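Local coordinates for protein EST1E (PDB 2WTM) that hydrolyses ester bonds as a promiscuous feruloyl esterase of a rumen bacterium, probably releasing ferulic acid from its esters by way of a serine nucleophile, at residues M136-A141 with Q177-E182; T78-L83 with V173-T178. All blocks are in the same frame, centred on the assembly; numbering follows the deposited sequence.

Overall arrangement
Both contacts lie on the same side of the chain's centre, with their own centres about 9 Å apart, and both involve the short segment that leaves helix 171-176. Along the chain helix 79-93 comes first, then helix 137-143, and last 173-182, which packs against both: 173-178 meets helix 79-93 in contact 2, and 177-182 meets helix 137-143 in contact 1. Gln177 and Thr178 are common to the two. The contacts also touch directly, Ile179 CD1 lying 3.9 Å from Leu79 CD1. Contact 1 thus joins two parts of the insertion between strands 125-131 and 192-197, and contact 2 packs that insertion onto helix 79-93 of the alpha/beta-hydrolase core, both beside the second subunit.

Contact 1. Residues M136-A141 with Q177-E182; sequences MIPEIA and QTIRVE
One direct hydrogen bond crosses between the N-terminal turns of helix 137-143 and the segment 177-182. The side-chain amide of Gln177 gives it: Gln177 NE2 donates to Ala141 O at 3.1 Å, with a nearly straight N-H...O angle of 171°. The acceptor lies close to the amide plane of Gln177, whereas the donor sits well above the carbonyl plane of Ala141, not on a lone pair. CG of Gln177 stands anti to its own carbonyl carbon and the chain runs extended beyond it, so that Gln177 CG passes Ala141 CB at 4.0 Å before the amide reaches the carbonyl. The same NE2 also bonds Pro153 O, while OE1 accepts from Arg122 of the second subunit, so the amide is held at both ends.

The apolar part centres on Pro138. Pro138 CG meets Val181 CG2 at 3.6 Å, the two side chains crossing at about a right angle, and CB and CG together lie against CB of Ile179, approached obliquely. Pro138 CB also comes within 3.2 Å of Ile179 O, a close approach to a carbonyl that Arg142 NH1 hydrogen-bonds. Leu112 of helix 109-120, in the core, touches both Pro138 and Val181.

Two acidic side chains form the polar margin. Glu139 OE1 and Glu182 OE2 are 4.3 Å apart, and one water donates to both, its oxygen 2.6 Å from Glu139 OE1. Such bridging would ease the repulsion if both carboxylates are charged, although their proximity may raise the pKa of one.

In topology this is the insertion of an alpha/beta-hydrolase fold closing on itself: helix 137-143 follows sheet strand 125-131, and the segment 177-182 leads back toward strand 192-197, the next strand across the sheet.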
# COMPACT_ATOMS: atom_id res chain seq x y z
N MET A 136 16.48 1.34 2.84
CA MET A 136 16.80 -0.01 2.30
C MET A 136 15.80 -1.08 2.77
O MET A 136 15.92 -2.24 2.34
CB MET A 136 18.24 -0.44 2.64
CG MET A 136 19.32 0.49 2.18
SD MET A 136 19.32 0.57 0.42
CE MET A 136 19.69 -1.13 0.06
N ILE A 137 14.81 -0.76 3.63
CA ILE A 137 13.92 -1.84 4.11
C ILE A 137 13.36 -2.67 2.94
O ILE A 137 13.35 -3.88 3.03
CB ILE A 137 12.84 -1.30 5.08
CG1 ILE A 137 13.49 -1.14 6.47
CG2 ILE A 137 11.64 -2.25 5.11
CD1 ILE A 137 12.60 -0.49 7.46
N PRO A 138 12.80 -2.03 1.88
CA PRO A 138 12.19 -2.89 0.79
C PRO A 138 13.20 -3.75 0.09
O PRO A 138 12.89 -4.96 -0.09
CB PRO A 138 11.46 -1.88 -0.11
CG PRO A 138 11.21 -0.69 0.88
CD PRO A 138 12.46 -0.60 1.72
N GLU A 139 14.34 -3.21 -0.25
CA GLU A 139 15.35 -4.01 -1.02
C GLU A 139 15.82 -5.17 -0.12
O GLU A 139 15.86 -6.35 -0.52
CB GLU A 139 16.49 -3.16 -1.52
CG GLU A 139 17.63 -3.99 -2.04
CD GLU A 139 18.80 -3.20 -2.63
OE1 GLU A 139 18.76 -1.97 -2.84
OE2 GLU A 139 19.82 -3.87 -2.87
N ILE A 140 16.09 -4.86 1.14
CA ILE A 140 16.61 -5.87 2.04
C ILE A 140 15.56 -6.91 2.36
O ILE A 140 15.87 -8.07 2.45
CB ILE A 140 17.24 -5.21 3.26
CG1 ILE A 140 18.43 -4.34 2.88
CG2 ILE A 140 17.60 -6.19 4.34
CD1 ILE A 140 19.45 -5.03 2.02
N ALA A 141 14.27 -6.52 2.42
CA ALA A 141 13.20 -7.47 2.59
C ALA A 141 13.12 -8.46 1.42
O ALA A 141 12.82 -9.65 1.62
CB ALA A 141 11.87 -6.75 2.78
N GLN A 177 8.28 -5.77 0.47
CA GLN A 177 8.92 -6.27 -0.71
C GLN A 177 8.41 -5.61 -2.02
O GLN A 177 9.13 -5.62 -3.05
CB GLN A 177 8.72 -7.78 -0.79
CG GLN A 177 9.55 -8.63 0.16
CD GLN A 177 9.36 -10.11 -0.10
OE1 GLN A 177 8.38 -10.52 -0.70
NE2 GLN A 177 10.29 -10.93 0.42
N THR A 178 7.17 -5.09 -2.00
CA THR A 178 6.56 -4.57 -3.24
C THR A 178 7.09 -3.19 -3.60
O THR A 178 6.87 -2.67 -4.69
CB THR A 178 5.10 -4.52 -3.16
OG1 THR A 178 4.66 -3.42 -2.34
CG2 THR A 178 4.51 -5.88 -2.75
N ILE A 179 7.70 -2.53 -2.66
CA ILE A 179 7.98 -1.08 -2.77
C ILE A 179 9.29 -0.85 -3.46
O ILE A 179 10.36 -1.26 -3.01
CB ILE A 179 7.96 -0.41 -1.41
CG1 ILE A 179 6.57 -0.46 -0.83
CG2 ILE A 179 8.34 1.10 -1.46
CD1 ILE A 179 6.44 -0.10 0.58
N ARG A 180 9.23 -0.11 -4.58
CA ARG A 180 10.44 0.30 -5.31
C ARG A 180 10.86 1.73 -4.93
O ARG A 180 10.42 2.67 -5.53
CB ARG A 180 10.16 0.22 -6.80
CG ARG A 180 9.51 -1.10 -7.24
CD ARG A 180 10.17 -2.34 -6.76
NE ARG A 180 11.58 -2.36 -7.12
CZ ARG A 180 12.30 -3.46 -7.26
NH1 ARG A 180 11.75 -4.67 -7.16
NH2 ARG A 180 13.59 -3.33 -7.56
N VAL A 181 11.65 1.84 -3.87
CA VAL A 181 12.02 3.16 -3.32
C VAL A 181 12.55 4.11 -4.36
O VAL A 181 12.23 5.29 -4.38
CB VAL A 181 12.99 3.02 -2.09
CG1 VAL A 181 13.35 4.35 -1.53
CG2 VAL A 181 12.32 2.17 -1.02
N GLU A 182 13.38 3.56 -5.23
CA GLU A 182 14.03 4.38 -6.25
C GLU A 182 13.07 5.13 -7.14
O GLU A 182 13.38 6.27 -7.60
CB GLU A 182 14.95 3.48 -7.08
CG GLU A 182 16.19 2.95 -6.41
CD GLU A 182 15.98 1.78 -5.41
OE1 GLU A 182 14.86 1.15 -5.37
OE2 GLU A 182 16.97 1.48 -4.67
O HOH W 1 17.05 -0.05 -2.43

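Contact 2. Residues T78-L83 with V173-T178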
# COMPACT_ATOMS: atom_id res chain seq x y z
N THR A 78 1.93 -2.12 8.66
CA THR A 78 2.70 -2.36 7.46
C THR A 78 2.95 -0.94 6.91
O THR A 78 2.31 0.07 7.25
CB THR A 78 1.96 -3.14 6.36
OG1 THR A 78 0.96 -2.31 5.75
CG2 THR A 78 1.33 -4.46 6.87
N LEU A 79 3.82 -0.87 5.94
CA LEU A 79 4.10 0.41 5.25
C LEU A 79 2.90 0.90 4.45
O LEU A 79 2.76 2.11 4.23
CB LEU A 79 5.33 0.29 4.33
CG LEU A 79 6.64 0.26 5.13
CD1 LEU A 79 7.80 -0.20 4.23
CD2 LEU A 79 6.93 1.54 5.76
N PHE A 80 2.06 -0.01 3.93
CA PHE A 80 0.82 0.46 3.21
C PHE A 80 -0.08 1.17 4.26
O PHE A 80 -0.65 2.21 3.97
CB PHE A 80 0.06 -0.67 2.60
CG PHE A 80 0.59 -1.16 1.30
CD1 PHE A 80 1.71 -0.68 0.69
CD2 PHE A 80 -0.08 -2.24 0.70
CE1 PHE A 80 2.17 -1.24 -0.53
CE2 PHE A 80 0.36 -2.77 -0.48
CZ PHE A 80 1.49 -2.29 -1.08
N LYS A 81 -0.23 0.57 5.45
CA LYS A 81 -1.03 1.28 6.48
C LYS A 81 -0.45 2.63 6.84
O LYS A 81 -1.21 3.62 6.93
CB LYS A 81 -1.21 0.40 7.71
CG LYS A 81 -1.97 -0.88 7.37
CD LYS A 81 -2.33 -1.73 8.61
CE LYS A 81 -2.90 -3.14 8.24
NZ LYS A 81 -3.46 -3.83 9.46
N TRP A 82 0.86 2.68 7.09
CA TRP A 82 1.50 3.94 7.36
C TRP A 82 1.31 4.95 6.23
O TRP A 82 1.06 6.15 6.48
CB TRP A 82 3.01 3.76 7.66
CG TRP A 82 3.27 3.29 9.06
CD1 TRP A 82 2.47 2.53 9.89
CD2 TRP A 82 4.46 3.62 9.83
NE1 TRP A 82 3.12 2.37 11.15
CE2 TRP A 82 4.30 3.07 11.12
CE3 TRP A 82 5.58 4.40 9.56
CZ2 TRP A 82 5.29 3.27 12.11
CZ3 TRP A 82 6.51 4.63 10.52
CH2 TRP A 82 6.38 4.06 11.78
N LEU A 83 1.41 4.53 4.98
CA LEU A 83 1.30 5.52 3.88
C LEU A 83 -0.18 6.02 3.87
O LEU A 83 -0.47 7.22 3.72
CB LEU A 83 1.69 4.92 2.54
CG LEU A 83 3.17 4.75 2.52
CD1 LEU A 83 3.49 3.99 1.33
CD2 LEU A 83 3.90 6.09 2.55
N VAL A 173 6.46 -7.77 5.79
CA VAL A 173 7.44 -8.14 4.76
C VAL A 173 6.83 -8.31 3.36
O VAL A 173 7.38 -7.78 2.40
CB VAL A 173 8.23 -9.44 5.14
CG1 VAL A 173 9.26 -9.84 4.07
CG2 VAL A 173 8.87 -9.22 6.54
N ARG A 174 5.68 -8.98 3.28
CA ARG A 174 4.95 -9.10 1.99
C ARG A 174 4.71 -7.76 1.33
O ARG A 174 4.86 -7.59 0.15
CB ARG A 174 3.67 -9.85 2.21
CG ARG A 174 3.83 -11.25 2.77
CD ARG A 174 2.59 -12.03 2.85
NE ARG A 174 2.79 -13.34 3.44
CZ ARG A 174 3.11 -14.43 2.75
NH1 ARG A 174 3.25 -14.35 1.44
NH2 ARG A 174 3.27 -15.60 3.36
N VAL A 175 4.32 -6.77 2.16
CA VAL A 175 4.10 -5.42 1.68
C VAL A 175 5.40 -4.72 1.33
O VAL A 175 5.55 -4.09 0.30
CB VAL A 175 3.31 -4.61 2.74
CG1 VAL A 175 3.33 -3.15 2.43
CG2 VAL A 175 1.89 -5.15 2.87
N ALA A 176 6.37 -4.78 2.22
CA ALA A 176 7.63 -4.07 2.02
C ALA A 176 8.31 -4.48 0.72
O ALA A 176 8.93 -3.67 0.01
CB ALA A 176 8.58 -4.29 3.18
N GLN A 177 8.28 -5.77 0.47
CA GLN A 177 8.92 -6.27 -0.71
C GLN A 177 8.41 -5.61 -2.02
O GLN A 177 9.13 -5.62 -3.05
CB GLN A 177 8.72 -7.78 -0.79
CG GLN A 177 9.55 -8.63 0.16
CD GLN A 177 9.36 -10.11 -0.10
OE1 GLN A 177 8.38 -10.52 -0.70
NE2 GLN A 177 10.29 -10.93 0.42
N THR A 178 7.17 -5.09 -2.00
CA THR A 178 6.56 -4.57 -3.24
C THR A 178 7.09 -3.19 -3.60
O THR A 178 6.87 -2.67 -4.69
CB THR A 178 5.10 -4.52 -3.16
OG1 THR A 178 4.66 -3.42 -2.34
CG2 THR A 178 4.51 -5.88 -2.75
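The first turn of helix 79-93 packs against helix 171-176, the CA atoms of Leu79 and Ala176 being 6.6 Å apart and those of Thr78 and Val175 almost as close. Thr78 is the N-cap: Thr78 OG1, between backbone N and carbonyl carbon (chi1 72°), accepts from Lys81 N at 3.1 Å in a nearly linear bond. Its CB meets Val175 CG2.

Val175 carries most of the contact. With Val175 CG1 anti to the backbone N (chi1 167°), that methyl lies over one face of the Phe80 ring, 3.6 Å from the centroid and 17° off the normal, a CH-pi contact displaced toward CD1. Nearby, Thr178 OG1 approaches Phe80 CZ obliquely at 3.6 Å. Thr178 OG1 donates to Val175 O at 2.9 Å, in the carbonyl plane; Thr178 N donates to the same oxygen, so two bonds grip it. Leu79 CD1 extends the apolar surface to Ala176 CB, at 4.3 Å.

Phe80 stacks on Phe80 of the second subunit, and Met120 of that subunit packs on Val175, placing the contact at the dimer interface. Within the chain, Leu79 reaches Ser113 and Leu83 reaches Leu116, both on helix 109-120, which follows strand 99-107 of the central sheet.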